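Local coordinates for protein putative glutathione S-transferase (Corynebacterium glutamicum, PDB 3M1G) that probably acts as a glutathione transferase of the ECM4-like, omega-related group, pairing a thioredoxin-like domain with an all-helical C-terminal domain, at residues A[183-188]-A[240-245]; A[189-194]-A[223-228]; A[195-200]-A[249-254]; A[227-230]-A[235-238]. All blocks are in the same frame, centred on the assembly; numbering follows the deposited sequence.

Contact 1: A[183-188]-A[240-245]; sequences EEMAPV and HITEAD
Met185 meets Glu243 CB, Thr242 and Ala244, while the two carboxylates of this helix start turn elsewhere. The Glu243 carboxylate leads off to Thr158 and Arg247. The Asp245 carboxylate turns back on its own segment with OD2, whose anti lone pair accepts a nearly straight bond (170°) from Thr242 N at 2.9 Å, while OD1 is held by Tyr279 and Leu236 N. What crosses between the segments is a single unbranched chain. Met185, a selenomethionine here, leaves helix 182-197 with CG anti to the backbone N (chi1 -154°) and bends at its last torsion. Met185 CG lies against Ala244 CB at 4.0 Å, Met185 SE sits 3.8 Å from Ala244 N, and Met185 CE bends back to meet Thr242 tip to tip, 4.0 Å from Thr242 CB. Glu243 lends only its CB, which SE passes at about a right angle.

Thr242 is the N-cap of helix 243-253. Its bond to Asp245 is the side-chain-to-N-cap half of a capping box, in the Thr-x-x-Asp sequence found at this helix start in glutathione transferases. Apart from that bond, the carboxylates of the turn find partners on its other sides, so Met185 packs against it through apolar contact, with no hydrogen bond between the segments.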
loop_
_atom_site.group_PDB
_atom_site.type_symbol
_atom_site.label_atom_id
_atom_site.label_comp_id
_atom_site.label_asym_id
_atom_site.label_seq_id
_atom_site.Cartn_x
_atom_site.Cartn_y
_atom_site.Cartn_z
ATOM N N GLU A 183 -35.177 3.105 -9.173
ATOM C CA GLU A 183 -35.421 3.979 -8.029
ATOM C C GLU A 183 -34.493 3.733 -6.865
ATOM O O GLU A 183 -33.968 4.669 -6.335
ATOM C CB GLU A 183 -36.857 3.847 -7.488
ATOM C CG GLU A 183 -37.767 4.875 -8.022
ATOM C CD GLU A 183 -39.096 5.024 -7.219
ATOM O OE1 GLU A 183 -40.051 5.455 -7.870
ATOM O OE2 GLU A 183 -39.190 4.744 -5.989
ATOM N N GLU A 184 -34.352 2.496 -6.407
ATOM C CA GLU A 184 -33.400 2.197 -5.307
ATOM C C GLU A 184 -31.968 2.370 -5.778
ATOM O O GLU A 184 -31.112 2.678 -4.994
ATOM C CB GLU A 184 -33.539 0.783 -4.708
ATOM C CG GLU A 184 -32.592 0.523 -3.458
ATOM C CD GLU A 184 -32.323 -0.963 -3.169
ATOM O OE1 GLU A 184 -32.982 -1.829 -3.777
ATOM O OE2 GLU A 184 -31.440 -1.264 -2.334
HETATM N N MSE A 185 -31.712 2.193 -7.070
HETATM C CA MSE A 185 -30.340 2.283 -7.573
HETATM C C MSE A 185 -29.803 3.720 -7.525
HETATM O O MSE A 185 -28.584 3.939 -7.338
HETATM C CB MSE A 185 -30.237 1.740 -9.001
HETATM C CG MSE A 185 -28.875 1.232 -9.363
HETATM SE SE MSE A 185 -28.678 0.531 -11.192
HETATM C CE MSE A 185 -30.191 -0.726 -11.209
ATOM N N ALA A 186 -30.691 4.703 -7.693
ATOM C CA ALA A 186 -30.224 6.063 -7.856
ATOM C C ALA A 186 -29.408 6.531 -6.633
ATOM O O ALA A 186 -28.285 7.007 -6.800
ATOM C CB ALA A 186 -31.412 7.078 -8.209
ATOM N N PRO A 187 -29.946 6.398 -5.408
ATOM C CA PRO A 187 -29.112 6.884 -4.299
ATOM C C PRO A 187 -27.831 6.081 -4.039
ATOM O O PRO A 187 -26.816 6.654 -3.625
ATOM C CB PRO A 187 -30.040 6.814 -3.076
ATOM C CG PRO A 187 -31.220 6.010 -3.507
ATOM C CD PRO A 187 -31.336 6.174 -4.989
ATOM N N VAL A 188 -27.882 4.775 -4.263
ATOM C CA VAL A 188 -26.719 3.937 -4.113
ATOM C C VAL A 188 -25.598 4.398 -5.055
ATOM O O VAL A 188 -24.455 4.563 -4.632
ATOM C CB VAL A 188 -27.067 2.454 -4.330
ATOM C CG1 VAL A 188 -25.779 1.629 -4.409
ATOM C CG2 VAL A 188 -28.043 1.952 -3.203
ATOM N N HIS A 240 -27.934 -10.236 -9.530
ATOM C CA HIS A 240 -27.299 -10.064 -10.836
ATOM C C HIS A 240 -26.582 -8.719 -10.998
ATOM O O HIS A 240 -26.918 -7.740 -10.340
ATOM C CB HIS A 240 -28.332 -10.269 -11.987
ATOM C CG HIS A 240 -29.110 -11.550 -11.871
ATOM N ND1 HIS A 240 -28.490 -12.775 -11.745
ATOM C CD2 HIS A 240 -30.450 -11.798 -11.825
ATOM C CE1 HIS A 240 -29.414 -13.727 -11.628
ATOM N NE2 HIS A 240 -30.608 -13.158 -11.647
ATOM N N ILE A 241 -25.623 -8.693 -11.918
ATOM C CA ILE A 241 -24.861 -7.495 -12.239
ATOM C C ILE A 241 -25.779 -6.419 -12.842
ATOM O O ILE A 241 -26.668 -6.722 -13.655
ATOM C CB ILE A 241 -23.708 -7.809 -13.217
ATOM C CG1 ILE A 241 -22.688 -8.695 -12.505
ATOM C CG2 ILE A 241 -23.064 -6.493 -13.804
ATOM C CD1 ILE A 241 -21.611 -9.334 -13.386
ATOM N N THR A 242 -25.603 -5.186 -12.370
ATOM C CA THR A 242 -26.302 -4.017 -12.904
ATOM C C THR A 242 -25.333 -2.866 -13.182
ATOM O O THR A 242 -24.136 -2.926 -12.870
ATOM C CB THR A 242 -27.369 -3.489 -11.903
ATOM O OG1 THR A 242 -26.728 -3.144 -10.659
ATOM C CG2 THR A 242 -28.509 -4.534 -11.652
ATOM N N GLU A 243 -25.861 -1.815 -13.799
ATOM C CA GLU A 243 -25.167 -0.554 -13.967
ATOM C C GLU A 243 -24.378 -0.093 -12.731
ATOM O O GLU A 243 -23.297 0.479 -12.883
ATOM C CB GLU A 243 -26.196 0.525 -14.343
ATOM C CG GLU A 243 -25.716 1.966 -14.407
ATOM C CD GLU A 243 -25.038 2.366 -15.744
ATOM O OE1 GLU A 243 -25.118 1.590 -16.718
ATOM O OE2 GLU A 243 -24.461 3.489 -15.806
ATOM N N ALA A 244 -24.963 -0.235 -11.542
ATOM C CA ALA A 244 -24.274 0.116 -10.288
ATOM C C ALA A 244 -22.903 -0.544 -10.121
ATOM O O ALA A 244 -21.932 0.104 -9.713
ATOM C CB ALA A 244 -25.200 -0.197 -9.059
ATOM N N ASP A 245 -22.807 -1.828 -10.473
ATOM C CA ASP A 245 -21.539 -2.570 -10.394
ATOM C C ASP A 245 -20.542 -2.071 -11.445
ATOM O O ASP A 245 -19.329 -1.947 -11.193
ATOM C CB ASP A 245 -21.814 -4.066 -10.554
ATOM C CG ASP A 245 -22.837 -4.583 -9.583
ATOM O OD1 ASP A 245 -22.575 -4.545 -8.350
ATOM O OD2 ASP A 245 -23.919 -5.052 -10.054
#

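Contact 2: A[189-194]-A[223-228]; sequences MKRIFT and LDWLED
Arg191 and Trp225 form the first shell, and they show how a long cationic side chain can be laid along an indole. The guanidinium lies flat on the ring, planes 12° apart, with Arg191 NH1 3.4 Å from Trp225 CD2. Arg191 CZ stands 3.9 Å from the centroid of the five-membered ring of Trp225, a cation-pi arrangement, while the aliphatic part covers the other ring: Arg191 CD is 3.6 Å from the centroid of the six-membered ring of Trp225 in a CH-pi contact. Both rings are served because Arg191 starts with CG anti to the backbone N (chi1 -170°) and stays extended to NE, keeping methylenes and charge in one line over the same face.

On the opposite face of the indole lies Leu226 CD2, from the same helix as Trp225. Ile192 then joins the two residues: Ile192 CG1 comes within 3.9 Å of Trp225 CZ3, and Ile192 CD1 within 4.0 Å of Leu226 CD2. Val188, one turn before Ile192, also touches the tryptophan, and Leu236, Leu248 and Leu276 carry this apolar layer on to other parts of the helical domain.

Segments 189-194 and 223-228 run roughly antiparallel, and their axes come no closer than 11.4 Å, a wide gap bridged by side chains rather than by close backbones. No hydrogen bond joins the two segments. Cohesion therefore rests on dispersion inside and on charge-to-pi attraction at the rim, where the partly exposed arginine probably keeps its charge while its methylenes cover one face of the indole.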
loop_
_atom_site.group_PDB
_atom_site.type_symbol
_atom_site.label_atom_id
_atom_site.label_comp_id
_atom_site.label_asym_id
_atom_site.label_seq_id
_atom_site.Cartn_x
_atom_site.Cartn_y
_atom_site.Cartn_z
HETATM N N MSE A 189 -25.933 4.662 -6.309
HETATM C CA MSE A 189 -24.934 5.116 -7.272
HETATM C C MSE A 189 -24.427 6.537 -6.940
HETATM O O MSE A 189 -23.230 6.812 -7.111
HETATM C CB MSE A 189 -25.468 5.039 -8.688
HETATM C CG MSE A 189 -25.774 3.594 -9.104
HETATM SE SE MSE A 189 -26.159 3.360 -11.019
HETATM C CE MSE A 189 -27.639 4.623 -11.224
ATOM N N LYS A 190 -25.307 7.420 -6.448
ATOM C CA LYS A 190 -24.869 8.760 -6.075
ATOM C C LYS A 190 -23.878 8.685 -4.897
ATOM O O LYS A 190 -22.826 9.315 -4.945
ATOM C CB LYS A 190 -26.043 9.705 -5.742
ATOM C CG LYS A 190 -25.596 11.067 -5.144
ATOM C CD LYS A 190 -26.588 12.208 -5.435
ATOM C CE LYS A 190 -26.463 13.430 -4.493
ATOM N NZ LYS A 190 -25.103 13.710 -3.949
ATOM N N ARG A 191 -24.194 7.910 -3.860
ATOM C CA ARG A 191 -23.302 7.751 -2.735
ATOM C C ARG A 191 -21.953 7.182 -3.206
ATOM O O ARG A 191 -20.910 7.683 -2.832
ATOM C CB ARG A 191 -23.915 6.867 -1.663
ATOM C CG ARG A 191 -23.118 6.869 -0.331
ATOM C CD ARG A 191 -23.876 6.184 0.781
ATOM N NE ARG A 191 -23.098 6.168 2.023
ATOM C CZ ARG A 191 -23.412 5.450 3.098
ATOM N NH1 ARG A 191 -24.494 4.714 3.112
ATOM N NH2 ARG A 191 -22.649 5.500 4.182
ATOM N N ILE A 192 -21.969 6.174 -4.075
ATOM C CA ILE A 192 -20.715 5.632 -4.591
ATOM C C ILE A 192 -19.937 6.692 -5.378
ATOM O O ILE A 192 -18.710 6.851 -5.233
ATOM C CB ILE A 192 -20.967 4.389 -5.425
ATOM C CG1 ILE A 192 -21.420 3.243 -4.515
ATOM C CG2 ILE A 192 -19.724 3.995 -6.255
ATOM C CD1 ILE A 192 -21.932 1.982 -5.310
ATOM N N PHE A 193 -20.642 7.483 -6.168
ATOM C CA PHE A 193 -19.974 8.502 -6.953
ATOM C C PHE A 193 -19.251 9.572 -6.091
ATOM O O PHE A 193 -18.098 9.856 -6.325
ATOM C CB PHE A 193 -20.972 9.213 -7.852
ATOM C CG PHE A 193 -20.398 10.362 -8.563
ATOM C CD1 PHE A 193 -19.439 10.160 -9.546
ATOM C CD2 PHE A 193 -20.797 11.651 -8.266
ATOM C CE1 PHE A 193 -18.898 11.245 -10.230
ATOM C CE2 PHE A 193 -20.256 12.757 -8.950
ATOM C CZ PHE A 193 -19.299 12.556 -9.912
ATOM N N THR A 194 -19.940 10.193 -5.153
ATOM C CA THR A 194 -19.330 11.269 -4.397
ATOM C C THR A 194 -18.296 10.755 -3.372
ATOM O O THR A 194 -17.277 11.391 -3.144
ATOM C CB THR A 194 -20.382 12.188 -3.702
ATOM O OG1 THR A 194 -21.129 11.444 -2.733
ATOM C CG2 THR A 194 -21.357 12.841 -4.741
ATOM N N LEU A 223 -16.570 2.841 1.925
ATOM C CA LEU A 223 -16.088 1.467 1.672
ATOM C C LEU A 223 -16.568 0.485 2.748
ATOM O O LEU A 223 -16.890 -0.690 2.461
ATOM C CB LEU A 223 -14.567 1.426 1.514
ATOM C CG LEU A 223 -13.978 2.106 0.257
ATOM C CD1 LEU A 223 -12.417 2.136 0.297
ATOM C CD2 LEU A 223 -14.462 1.464 -1.055
ATOM N N ASP A 224 -16.664 0.948 3.997
ATOM C CA ASP A 224 -17.177 0.057 5.054
ATOM C C ASP A 224 -18.684 -0.201 4.872
ATOM O O ASP A 224 -19.170 -1.289 5.163
ATOM C CB ASP A 224 -16.929 0.654 6.452
ATOM C CG ASP A 224 -15.470 0.514 6.907
ATOM O OD1 ASP A 224 -14.739 -0.389 6.419
ATOM O OD2 ASP A 224 -15.047 1.330 7.759
ATOM N N TRP A 225 -19.420 0.817 4.420
ATOM C CA TRP A 225 -20.824 0.640 4.050
ATOM C C TRP A 225 -20.941 -0.391 2.904
ATOM O O TRP A 225 -21.785 -1.278 2.966
ATOM C CB TRP A 225 -21.454 1.977 3.622
ATOM C CG TRP A 225 -22.640 1.851 2.720
ATOM C CD1 TRP A 225 -23.845 1.274 3.026
ATOM C CD2 TRP A 225 -22.763 2.349 1.386
ATOM N NE1 TRP A 225 -24.673 1.343 1.943
ATOM C CE2 TRP A 225 -24.039 1.998 0.927
ATOM C CE3 TRP A 225 -21.905 3.039 0.522
ATOM C CZ2 TRP A 225 -24.495 2.323 -0.356
ATOM C CZ3 TRP A 225 -22.368 3.372 -0.768
ATOM C CH2 TRP A 225 -23.628 2.996 -1.189
ATOM N N LEU A 226 -20.104 -0.282 1.880
ATOM C CA LEU A 226 -20.188 -1.234 0.759
ATOM C C LEU A 226 -19.851 -2.677 1.191
ATOM O O LEU A 226 -20.501 -3.654 0.778
ATOM C CB LEU A 226 -19.291 -0.798 -0.403
ATOM C CG LEU A 226 -19.755 0.449 -1.137
ATOM C CD1 LEU A 226 -18.688 0.931 -2.108
ATOM C CD2 LEU A 226 -21.091 0.209 -1.875
ATOM N N GLU A 227 -18.829 -2.804 2.023
ATOM C CA GLU A 227 -18.398 -4.103 2.535
ATOM C C GLU A 227 -19.585 -4.768 3.264
ATOM O O GLU A 227 -19.862 -5.969 3.102
ATOM C CB GLU A 227 -17.193 -3.915 3.459
ATOM C CG GLU A 227 -16.790 -5.141 4.256
ATOM C CD GLU A 227 -16.145 -6.195 3.394
ATOM O OE1 GLU A 227 -15.729 -5.848 2.256
ATOM O OE2 GLU A 227 -16.054 -7.358 3.859
ATOM N N ASP A 228 -20.307 -3.976 4.038
ATOM C CA ASP A 228 -21.491 -4.486 4.727
ATOM C C ASP A 228 -22.674 -4.740 3.783
ATOM O O ASP A 228 -23.386 -5.725 3.935
ATOM C CB ASP A 228 -21.920 -3.515 5.819
ATOM C CG ASP A 228 -23.134 -4.024 6.623
ATOM O OD1 ASP A 228 -23.032 -5.042 7.329
ATOM O OD2 ASP A 228 -24.198 -3.419 6.515
#

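Contact 3: A[195-200]-A[249-254]; sequences EVNNGV and YPTLVR
Thr251 is divided between two kinds of neighbour. Its methyl enters the tight side, where Thr251 CG2 packs 3.9 Å from Val196 CG1 and meets Val200 CG1 tip to tip at 4.0 Å. Its hydroxyl faces the polar side, where a single water takes part. With OG1 beside the backbone N (chi1 -61°) and CG2 anti to it, the two branches are sent to different partners.

Asn197 ND2 donates to Thr251 OG1 at 2.9 Å and 157°, with the hydroxyl close to the amide plane. The same amide nitrogen also donates to Arg247 O, so the rotation of the Asn197 side chain is doubly fixed. A water lies 2.7 Å from Thr251 OG1 and donates to Asn197 O at 2.9 Å. Here bonds, one through a water, replace carbon-to-carbon packing.

Val196 and Asn197 come from helix 182-197, which has a wider pi-type turn at 195-197, Val200 from helix 199-204, and Thr251 from helix 243-253. Beyond them, Arg254 NE reaches Ala69 O, tying the helical domain to the thioredoxin-like one. The side chain of Val200 is about 4 Å from those of Tyr201, the predicted proton donor/acceptor, and Tyr259, predicted to lower the pKa of the active-site cysteine. Beside these residues, the buried Thr251 hydroxyl meets the amide directly and the carbonyl through water, with Arg247 O as the amide's second acceptor, while its methyl stays among valines.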
loop_
_atom_site.group_PDB
_atom_site.type_symbol
_atom_site.label_atom_id
_atom_site.label_comp_id
_atom_site.label_asym_id
_atom_site.label_seq_id
_atom_site.Cartn_x
_atom_site.Cartn_y
_atom_site.Cartn_z
ATOM N N GLU A 195 -18.538 9.605 -2.756
ATOM C CA GLU A 195 -17.672 9.170 -1.641
ATOM C C GLU A 195 -16.574 8.182 -2.047
ATOM O O GLU A 195 -15.584 8.050 -1.327
ATOM C CB GLU A 195 -18.523 8.534 -0.566
ATOM C CG GLU A 195 -19.720 9.339 -0.145
ATOM C CD GLU A 195 -19.374 10.768 0.259
ATOM O OE1 GLU A 195 -18.689 10.938 1.315
ATOM O OE2 GLU A 195 -19.821 11.706 -0.463
ATOM N N VAL A 196 -16.741 7.494 -3.184
ATOM C CA VAL A 196 -15.812 6.448 -3.638
ATOM C C VAL A 196 -15.193 6.772 -4.995
ATOM O O VAL A 196 -13.951 6.931 -5.063
ATOM C CB VAL A 196 -16.490 5.080 -3.649
ATOM C CG1 VAL A 196 -15.526 3.972 -4.117
ATOM C CG2 VAL A 196 -17.055 4.775 -2.197
ATOM N N ASN A 197 -16.009 6.883 -6.073
ATOM C CA ASN A 197 -15.475 7.163 -7.395
ATOM C C ASN A 197 -14.669 8.452 -7.413
ATOM O O ASN A 197 -13.547 8.465 -7.915
ATOM C CB ASN A 197 -16.562 7.300 -8.519
ATOM C CG ASN A 197 -17.436 6.065 -8.706
ATOM O OD1 ASN A 197 -18.618 6.229 -8.986
ATOM N ND2 ASN A 197 -16.878 4.827 -8.580
ATOM N N ASN A 198 -15.261 9.544 -6.933
ATOM C CA ASN A 198 -14.554 10.779 -6.756
ATOM C C ASN A 198 -13.742 10.829 -5.487
ATOM O O ASN A 198 -12.825 11.625 -5.384
ATOM C CB ASN A 198 -15.531 11.946 -6.628
ATOM C CG ASN A 198 -15.793 12.606 -7.917
ATOM O OD1 ASN A 198 -14.993 12.507 -8.854
ATOM N ND2 ASN A 198 -16.906 13.331 -7.988
ATOM N N GLY A 199 -14.171 10.060 -4.494
ATOM C CA GLY A 199 -13.547 10.017 -3.163
ATOM C C GLY A 199 -12.054 9.740 -3.196
ATOM O O GLY A 199 -11.300 10.345 -2.428
ATOM N N VAL A 200 -11.629 8.819 -4.068
ATOM C CA VAL A 200 -10.208 8.535 -4.214
ATOM C C VAL A 200 -9.428 9.752 -4.746
ATOM O O VAL A 200 -8.312 10.035 -4.254
ATOM C CB VAL A 200 -9.926 7.242 -5.009
ATOM C CG1 VAL A 200 -10.517 6.017 -4.260
ATOM C CG2 VAL A 200 -10.429 7.313 -6.500
ATOM N N TYR A 249 -16.876 -0.984 -10.107
ATOM C CA TYR A 249 -15.735 -1.776 -10.536
ATOM C C TYR A 249 -14.512 -0.981 -10.946
ATOM O O TYR A 249 -13.421 -1.293 -10.495
ATOM C CB TYR A 249 -16.150 -2.759 -11.630
ATOM C CG TYR A 249 -15.043 -3.517 -12.269
ATOM C CD1 TYR A 249 -14.571 -4.696 -11.721
ATOM C CD2 TYR A 249 -14.449 -3.058 -13.440
ATOM C CE1 TYR A 249 -13.547 -5.395 -12.331
ATOM C CE2 TYR A 249 -13.433 -3.754 -14.044
ATOM C CZ TYR A 249 -12.979 -4.920 -13.473
ATOM O OH TYR A 249 -11.963 -5.603 -14.109
ATOM N N PRO A 250 -14.673 0.072 -11.768
ATOM C CA PRO A 250 -13.477 0.770 -12.228
ATOM C C PRO A 250 -12.647 1.402 -11.096
ATOM O O PRO A 250 -11.425 1.506 -11.236
ATOM C CB PRO A 250 -14.041 1.844 -13.171
ATOM C CG PRO A 250 -15.327 1.208 -13.714
ATOM C CD PRO A 250 -15.885 0.540 -12.469
ATOM N N THR A 251 -13.300 1.814 -10.007
ATOM C CA THR A 251 -12.589 2.318 -8.846
ATOM C C THR A 251 -11.881 1.169 -8.087
ATOM O O THR A 251 -10.681 1.252 -7.787
ATOM C CB THR A 251 -13.503 3.136 -7.905
ATOM O OG1 THR A 251 -14.001 4.272 -8.631
ATOM C CG2 THR A 251 -12.663 3.705 -6.725
ATOM N N LEU A 252 -12.600 0.094 -7.829
ATOM C CA LEU A 252 -12.051 -1.031 -7.061
ATOM C C LEU A 252 -10.885 -1.723 -7.764
ATOM O O LEU A 252 -9.892 -2.069 -7.111
ATOM C CB LEU A 252 -13.115 -2.061 -6.697
ATOM C CG LEU A 252 -14.225 -1.637 -5.745
ATOM C CD1 LEU A 252 -15.187 -2.838 -5.517
ATOM C CD2 LEU A 252 -13.716 -1.062 -4.410
ATOM N N VAL A 253 -10.981 -1.870 -9.084
ATOM C CA VAL A 253 -9.954 -2.550 -9.857
ATOM C C VAL A 253 -8.635 -1.760 -9.978
ATOM O O VAL A 253 -7.575 -2.342 -10.245
ATOM C CB VAL A 253 -10.487 -2.976 -11.220
ATOM C CG1 VAL A 253 -10.460 -1.801 -12.241
ATOM C CG2 VAL A 253 -9.736 -4.209 -11.718
ATOM N N ARG A 254 -8.701 -0.456 -9.737
ATOM C CA ARG A 254 -7.556 0.411 -9.735
ATOM C C ARG A 254 -7.057 0.686 -8.313
ATOM O O ARG A 254 -6.066 1.400 -8.117
ATOM C CB ARG A 254 -7.901 1.754 -10.405
ATOM C CG ARG A 254 -8.105 1.673 -11.906
ATOM C CD ARG A 254 -8.798 2.910 -12.480
ATOM N NE ARG A 254 -8.810 2.801 -13.936
ATOM C CZ ARG A 254 -9.627 1.989 -14.622
ATOM N NH1 ARG A 254 -10.524 1.271 -13.991
ATOM N NH2 ARG A 254 -9.534 1.902 -15.948
HETATM O O HOH W 1 -12.381 6.283 -9.366
#

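Contact 4: A[227-230]-A[235-238]; sequences EDRL and YLMG
Arg229 reaches Leu236 by a straight path: CG is anti to the backbone N (chi1 -171°), the chain stays extended to NE, and chi4 of 87° then swings the guanidinium so that one edge meets the carbonyl. The target is a type I beta turn, Tyr235 to Gly238, in the loop that follows helix 209-229 in the C-terminal helical domain.

Arg229 NE and Arg229 NH2 both donate to Leu236 O, each at 2.9 Å. This is a side-on grip of two nitrogens on one atom. The NE bond lies in the carbonyl plane, on a lone pair, whereas NH2 is tilted from that plane. Sharing one oxygen bends both bonds, to 144° for NE. NH2 also forms a salt bridge with Glu184, which joins the turn and the end of helix 209-229 to helix 182-197, and Met237 SE stands 3.7 Å from Arg229 NH2.

The turn is closed by reciprocal backbone bonds between Tyr235 and Gly238, the glycine having a positive phi. Leu236 N is taken by Asp245 OD1, so both polar atoms of this residue's backbone are engaged while its side chain packs inward beside Leu230, Tyr279 and Leu248. Leu230 meets the turn with one branch: Leu230 CD2 lies 4.2 Å from Leu236 CD2 and 3.5 Å from Tyr235 C.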
loop_
_atom_site.group_PDB
_atom_site.type_symbol
_atom_site.label_atom_id
_atom_site.label_comp_id
_atom_site.label_asym_id
_atom_site.label_seq_id
_atom_site.Cartn_x
_atom_site.Cartn_y
_atom_site.Cartn_z
ATOM N N GLU A 227 -18.829 -2.804 2.023
ATOM C CA GLU A 227 -18.398 -4.103 2.535
ATOM C C GLU A 227 -19.585 -4.768 3.264
ATOM O O GLU A 227 -19.862 -5.969 3.102
ATOM C CB GLU A 227 -17.193 -3.915 3.459
ATOM C CG GLU A 227 -16.790 -5.141 4.256
ATOM C CD GLU A 227 -16.145 -6.195 3.394
ATOM O OE1 GLU A 227 -15.729 -5.848 2.256
ATOM O OE2 GLU A 227 -16.054 -7.358 3.859
ATOM N N ASP A 228 -20.307 -3.976 4.038
ATOM C CA ASP A 228 -21.491 -4.486 4.727
ATOM C C ASP A 228 -22.674 -4.740 3.783
ATOM O O ASP A 228 -23.386 -5.725 3.935
ATOM C CB ASP A 228 -21.920 -3.515 5.819
ATOM C CG ASP A 228 -23.134 -4.024 6.623
ATOM O OD1 ASP A 228 -23.032 -5.042 7.329
ATOM O OD2 ASP A 228 -24.198 -3.419 6.515
ATOM N N ARG A 229 -22.904 -3.865 2.806
ATOM C CA ARG A 229 -23.980 -4.095 1.856
ATOM C C ARG A 229 -23.785 -5.421 1.085
ATOM O O ARG A 229 -24.741 -6.161 0.813
ATOM C CB ARG A 229 -24.067 -2.924 0.863
ATOM C CG ARG A 229 -25.285 -2.967 -0.020
ATOM C CD ARG A 229 -25.384 -1.790 -0.946
ATOM N NE ARG A 229 -26.464 -2.001 -1.901
ATOM C CZ ARG A 229 -27.739 -1.679 -1.702
ATOM N NH1 ARG A 229 -28.130 -1.073 -0.590
ATOM N NH2 ARG A 229 -28.625 -1.956 -2.650
ATOM N N LEU A 230 -22.549 -5.690 0.707
ATOM C CA LEU A 230 -22.195 -6.863 -0.094
ATOM C C LEU A 230 -21.968 -8.116 0.762
ATOM O O LEU A 230 -21.653 -9.171 0.227
ATOM C CB LEU A 230 -20.954 -6.554 -0.948
ATOM C CG LEU A 230 -21.164 -5.558 -2.093
ATOM C CD1 LEU A 230 -19.832 -5.058 -2.667
ATOM C CD2 LEU A 230 -22.023 -6.201 -3.181
ATOM N N TYR A 235 -24.223 -8.927 -5.644
ATOM C CA TYR A 235 -23.791 -7.699 -6.297
ATOM C C TYR A 235 -24.541 -6.546 -5.639
ATOM O O TYR A 235 -25.380 -6.775 -4.776
ATOM C CB TYR A 235 -24.077 -7.780 -7.795
ATOM C CG TYR A 235 -23.468 -9.005 -8.457
ATOM C CD1 TYR A 235 -22.103 -9.113 -8.650
ATOM C CD2 TYR A 235 -24.258 -10.068 -8.848
ATOM C CE1 TYR A 235 -21.533 -10.237 -9.243
ATOM C CE2 TYR A 235 -23.713 -11.201 -9.438
ATOM C CZ TYR A 235 -22.361 -11.272 -9.649
ATOM O OH TYR A 235 -21.827 -12.390 -10.222
ATOM N N LEU A 236 -24.269 -5.311 -6.053
ATOM C CA LEU A 236 -24.807 -4.133 -5.331
ATOM C C LEU A 236 -26.319 -4.125 -5.216
ATOM O O LEU A 236 -26.844 -3.696 -4.182
ATOM C CB LEU A 236 -24.364 -2.841 -5.970
ATOM C CG LEU A 236 -22.881 -2.490 -5.730
ATOM C CD1 LEU A 236 -22.467 -1.357 -6.662
ATOM C CD2 LEU A 236 -22.620 -2.160 -4.228
HETATM N N MSE A 237 -27.004 -4.555 -6.287
HETATM C CA MSE A 237 -28.451 -4.566 -6.322
HETATM C C MSE A 237 -29.026 -5.992 -6.289
HETATM O O MSE A 237 -30.111 -6.232 -6.815
HETATM C CB MSE A 237 -28.952 -3.840 -7.572
HETATM C CG MSE A 237 -28.353 -2.453 -7.788
HETATM SE SE MSE A 237 -28.618 -1.252 -6.256
HETATM C CE MSE A 237 -30.483 -1.294 -6.192
ATOM N N GLY A 238 -28.310 -6.938 -5.704
ATOM C CA GLY A 238 -28.871 -8.270 -5.477
ATOM C C GLY A 238 -28.207 -9.375 -6.282
ATOM O O GLY A 238 -26.992 -9.455 -6.349
#

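All four contacts lie in the helical C-terminal domain, and helix 182-197 supplies one side of contacts 1, 2 and 3, with helix 199-204 sharing contact 3. Contacts 1 and 3 both join it to helix 243-253, near opposite ends; contact 1 is apolar across the gap, while contact 3, nearest the predicted active-site tyrosines, adds a hydroxyl, an amide and a water. Contact 2 is only partly buried and puts a charged stack at its rim. Contact 4 is buried and local in sequence, tying a loop to helix 209-229 by an arginine grip on a carbonyl and by leucine packing. Ile192 and Leu226 of contact 2 touch Leu236 of contact 4.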